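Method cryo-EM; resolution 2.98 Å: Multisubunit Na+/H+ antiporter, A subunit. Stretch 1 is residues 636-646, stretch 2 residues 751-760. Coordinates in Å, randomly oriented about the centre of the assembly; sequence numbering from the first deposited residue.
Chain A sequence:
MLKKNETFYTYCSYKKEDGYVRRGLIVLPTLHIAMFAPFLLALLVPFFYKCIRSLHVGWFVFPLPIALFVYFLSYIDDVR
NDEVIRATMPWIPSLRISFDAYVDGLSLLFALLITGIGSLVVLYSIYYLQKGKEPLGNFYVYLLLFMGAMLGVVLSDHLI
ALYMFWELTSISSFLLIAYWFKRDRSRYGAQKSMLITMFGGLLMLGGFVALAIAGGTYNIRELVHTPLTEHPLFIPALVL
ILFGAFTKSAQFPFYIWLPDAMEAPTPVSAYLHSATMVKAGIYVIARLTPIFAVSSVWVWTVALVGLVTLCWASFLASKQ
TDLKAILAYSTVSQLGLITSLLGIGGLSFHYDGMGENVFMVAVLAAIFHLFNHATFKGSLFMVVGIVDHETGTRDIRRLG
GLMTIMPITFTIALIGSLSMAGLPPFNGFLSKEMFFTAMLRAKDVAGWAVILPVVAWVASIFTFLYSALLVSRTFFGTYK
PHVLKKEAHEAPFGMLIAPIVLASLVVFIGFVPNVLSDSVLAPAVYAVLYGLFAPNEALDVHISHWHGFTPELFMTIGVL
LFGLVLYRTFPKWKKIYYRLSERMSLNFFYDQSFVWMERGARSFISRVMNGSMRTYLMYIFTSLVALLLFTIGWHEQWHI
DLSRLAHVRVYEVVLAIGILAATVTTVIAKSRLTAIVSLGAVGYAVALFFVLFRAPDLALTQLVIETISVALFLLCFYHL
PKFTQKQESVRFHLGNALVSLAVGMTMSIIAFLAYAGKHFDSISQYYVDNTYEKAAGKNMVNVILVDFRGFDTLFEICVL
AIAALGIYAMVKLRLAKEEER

Stretch 1, residues 636-646: EQWHIDLSRLA
Stretch 2 (751-760) AFLAYAGKHF

A single backbone hydrogen bond joins these two stretches, and it starts where a helix ends. Ala756 is the first residue to leave helical phi/psi (-118/44) after the helix that enters from earlier in the chain and runs through Tyr755, and its carbonyl accepts the bond: Asp641 N donates to Ala756 O at 3.1 Å, nearly straight at 174°. Nearby, His639 O and Ala756 O, both acceptors, lie 3.3 Å apart and form no hydrogen bond. Here the chains run close, with CA atoms 5.3 Å apart for Asp641 and Ala756 and 5.7 Å for Ile640 and Gly757; as one chain advances the other retreats. Gly757 has no side chain, though a CB there would point away and fit.

Stretch 1 has an irregular backbone. Gln637 (58/55) and His639 (59/66) take positive phi, Ile640 and Asp641 are extended, and Asp641 (chi1 t) accepts from Ser643 N at OD1, 3.3 Å.

The branched aliphatic side chains of Ile640 and Leu642 fill space against the helix without needing polar partners. Ile640 (m, m) reaches Phe752 (chi1 t) through CG2 to CZ at 3.6 Å and Leu753 (m, t) through CD1 to CD2 at 3.7 Å. Leu642 (m, t) brings CD2 to the edge of the Phe752 ring, 3.9 Å from CE1.

Arg644 (t, t, m, chi4 -176°) has more of its surface covered by the other stretch than any other residue here. Its aliphatic and charged parts both use one Tyr755 ring (chi1 t, chi2 78°): CD lies 3.7 Å from the ring centroid in a CH-pi contact, and CZ lies 4.6 Å from it, 19° off the normal, a cation-pi pair. NH1 also touches His759 CB at 3.2 Å, although this arginine is poorly ordered.

Past the helix end, Lys758 (m, t, t, m) lays CG over a face of the His639 ring (chi1 t, chi2 -88°), 4.0 Å from its centroid, a CH-pi contact.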

# COMPACT_ATOMS: atom_id res chain seq x y z
N GLU A 636 26.25 22.02 66.08
CA GLU A 636 25.14 22.91 66.40
C GLU A 636 24.10 23.00 65.30
O GLU A 636 23.00 23.50 65.57
CB GLU A 636 25.66 24.31 66.74
CG GLU A 636 26.52 24.33 67.99
CD GLU A 636 25.74 23.98 69.24
OE1 GLU A 636 24.55 24.34 69.33
OE2 GLU A 636 26.31 23.32 70.13
N GLN A 637 24.43 22.55 64.08
CA GLN A 637 23.49 22.37 62.96
C GLN A 637 22.77 23.66 62.59
O GLN A 637 21.54 23.73 62.55
CB GLN A 637 22.48 21.26 63.26
CG GLN A 637 23.09 19.88 63.35
CD GLN A 637 23.66 19.40 62.03
OE1 GLN A 637 23.16 19.74 60.96
NE2 GLN A 637 24.70 18.58 62.10
N TRP A 638 23.56 24.70 62.32
CA TRP A 638 23.01 26.01 62.00
C TRP A 638 22.44 26.03 60.59
O TRP A 638 22.53 25.05 59.83
CB TRP A 638 24.08 27.09 62.13
CG TRP A 638 24.57 27.35 63.52
CD1 TRP A 638 25.73 26.88 64.08
CD2 TRP A 638 23.93 28.15 64.52
NE1 TRP A 638 25.85 27.34 65.36
CE2 TRP A 638 24.76 28.12 65.66
CE3 TRP A 638 22.74 28.88 64.57
CZ2 TRP A 638 24.43 28.80 66.84
CZ3 TRP A 638 22.42 29.55 65.73
CH2 TRP A 638 23.26 29.50 66.85
N HIS A 639 21.86 27.18 60.24
CA HIS A 639 21.44 27.55 58.89
C HIS A 639 20.41 26.56 58.33
O HIS A 639 20.67 25.81 57.38
CB HIS A 639 22.64 27.70 57.95
CG HIS A 639 22.29 28.31 56.63
ND1 HIS A 639 21.87 27.56 55.55
CD2 HIS A 639 22.28 29.60 56.22
CE1 HIS A 639 21.63 28.36 54.53
NE2 HIS A 639 21.87 29.61 54.91
N ILE A 640 19.24 26.54 58.96
CA ILE A 640 18.08 25.89 58.37
C ILE A 640 17.40 26.91 57.47
O ILE A 640 16.82 27.89 57.94
CB ILE A 640 17.12 25.37 59.44
CG1 ILE A 640 17.81 24.30 60.28
CG2 ILE A 640 15.86 24.82 58.80
CD1 ILE A 640 18.23 23.10 59.48
N ASP A 641 17.51 26.71 56.16
CA ASP A 641 16.93 27.60 55.17
C ASP A 641 15.79 26.86 54.49
O ASP A 641 16.01 25.85 53.81
CB ASP A 641 17.99 28.05 54.16
CG ASP A 641 17.54 29.23 53.31
OD1 ASP A 641 16.41 29.72 53.48
OD2 ASP A 641 18.34 29.67 52.45
N LEU A 642 14.57 27.35 54.69
CA LEU A 642 13.37 26.75 54.12
C LEU A 642 13.02 27.33 52.76
O LEU A 642 11.93 27.06 52.25
CB LEU A 642 12.20 26.94 55.08
CG LEU A 642 12.31 26.22 56.42
CD1 LEU A 642 11.21 26.66 57.35
CD2 LEU A 642 12.27 24.71 56.21
N SER A 643 13.92 28.10 52.15
CA SER A 643 13.62 28.74 50.88
C SER A 643 13.76 27.80 49.70
O SER A 643 13.19 28.08 48.64
CB SER A 643 14.54 29.95 50.67
OG SER A 643 14.30 30.53 49.40
N ARG A 644 14.50 26.70 49.84
CA ARG A 644 14.59 25.74 48.74
C ARG A 644 13.27 24.98 48.56
O ARG A 644 12.94 24.59 47.43
CB ARG A 644 15.75 24.75 48.99
CG ARG A 644 15.95 23.80 47.82
CD ARG A 644 16.88 22.64 48.00
NE ARG A 644 18.29 22.85 47.75
CZ ARG A 644 19.17 21.86 47.82
NH1 ARG A 644 20.44 22.07 47.56
NH2 ARG A 644 18.76 20.64 48.10
N LEU A 645 12.49 24.85 49.63
CA LEU A 645 11.30 24.00 49.66
C LEU A 645 10.25 24.43 48.64
O LEU A 645 10.03 25.62 48.40
CB LEU A 645 10.68 24.03 51.07
CG LEU A 645 11.15 23.12 52.21
CD1 LEU A 645 10.93 21.67 51.87
CD2 LEU A 645 12.60 23.37 52.61
N ALA A 646 9.61 23.44 48.03
CA ALA A 646 8.61 23.65 46.99
C ALA A 646 7.21 23.71 47.59
O ALA A 646 6.96 23.21 48.69
CB ALA A 646 8.67 22.53 45.95
N ALA A 751 17.95 13.77 56.25
CA ALA A 751 17.44 14.24 54.97
C ALA A 751 16.97 15.69 55.04
O ALA A 751 17.21 16.47 54.12
CB ALA A 751 16.30 13.34 54.50
N PHE A 752 16.34 16.08 56.15
CA PHE A 752 15.93 17.47 56.29
C PHE A 752 17.13 18.40 56.46
O PHE A 752 17.14 19.50 55.90
CB PHE A 752 14.97 17.66 57.45
CG PHE A 752 14.64 19.10 57.71
CD1 PHE A 752 13.87 19.81 56.82
CD2 PHE A 752 15.13 19.75 58.83
CE1 PHE A 752 13.58 21.14 57.03
CE2 PHE A 752 14.84 21.08 59.05
CZ PHE A 752 14.07 21.77 58.15
N LEU A 753 18.13 17.99 57.24
CA LEU A 753 19.31 18.83 57.45
C LEU A 753 20.12 18.97 56.17
O LEU A 753 20.67 20.04 55.89
CB LEU A 753 20.17 18.26 58.57
CG LEU A 753 19.67 18.43 60.00
CD1 LEU A 753 20.47 17.55 60.93
CD2 LEU A 753 19.79 19.87 60.41
N ALA A 754 20.20 17.90 55.37
CA ALA A 754 20.98 17.93 54.15
C ALA A 754 20.28 18.73 53.07
O ALA A 754 20.93 19.48 52.33
CB ALA A 754 21.26 16.51 53.66
N TYR A 755 18.96 18.59 52.96
CA TYR A 755 18.25 19.24 51.87
C TYR A 755 18.12 20.74 52.08
O TYR A 755 18.00 21.49 51.10
CB TYR A 755 16.87 18.61 51.71
CG TYR A 755 16.14 19.09 50.48
CD1 TYR A 755 16.45 18.58 49.23
CD2 TYR A 755 15.14 20.05 50.58
CE1 TYR A 755 15.80 19.02 48.11
CE2 TYR A 755 14.48 20.49 49.46
CZ TYR A 755 14.80 19.97 48.23
OH TYR A 755 14.14 20.41 47.11
N ALA A 756 18.16 21.21 53.32
CA ALA A 756 17.83 22.60 53.63
C ALA A 756 19.01 23.35 54.22
O ALA A 756 18.86 24.10 55.18
CB ALA A 756 16.63 22.66 54.57
N GLY A 757 20.20 23.18 53.65
CA GLY A 757 21.36 23.91 54.12
C GLY A 757 21.96 24.83 53.07
O GLY A 757 21.22 25.49 52.34
N LYS A 758 23.28 24.88 52.99
CA LYS A 758 23.97 25.57 51.91
C LYS A 758 24.27 24.59 50.79
O LYS A 758 24.36 23.38 51.00
CB LYS A 758 25.26 26.23 52.39
CG LYS A 758 25.03 27.40 53.33
CD LYS A 758 26.34 28.08 53.68
CE LYS A 758 26.12 29.20 54.68
NZ LYS A 758 25.31 30.30 54.09
N HIS A 759 24.46 25.13 49.58
CA HIS A 759 24.53 24.25 48.43
C HIS A 759 25.18 24.92 47.23
O HIS A 759 25.12 26.14 47.07
CB HIS A 759 23.13 23.76 48.04
CG HIS A 759 22.17 24.85 47.70
ND1 HIS A 759 22.12 25.44 46.45
CD2 HIS A 759 21.20 25.44 48.43
CE1 HIS A 759 21.17 26.36 46.44
NE2 HIS A 759 20.59 26.38 47.63
N PHE A 760 25.77 24.08 46.39
CA PHE A 760 26.00 24.37 44.98
C PHE A 760 24.93 23.65 44.17
O PHE A 760 24.49 22.56 44.54
CB PHE A 760 27.39 23.92 44.53
CG PHE A 760 28.51 24.71 45.14
CD1 PHE A 760 28.81 25.98 44.68
CD2 PHE A 760 29.28 24.17 46.15
CE1 PHE A 760 29.84 26.71 45.24
CE2 PHE A 760 30.31 24.89 46.71
CZ PHE A 760 30.60 26.16 46.25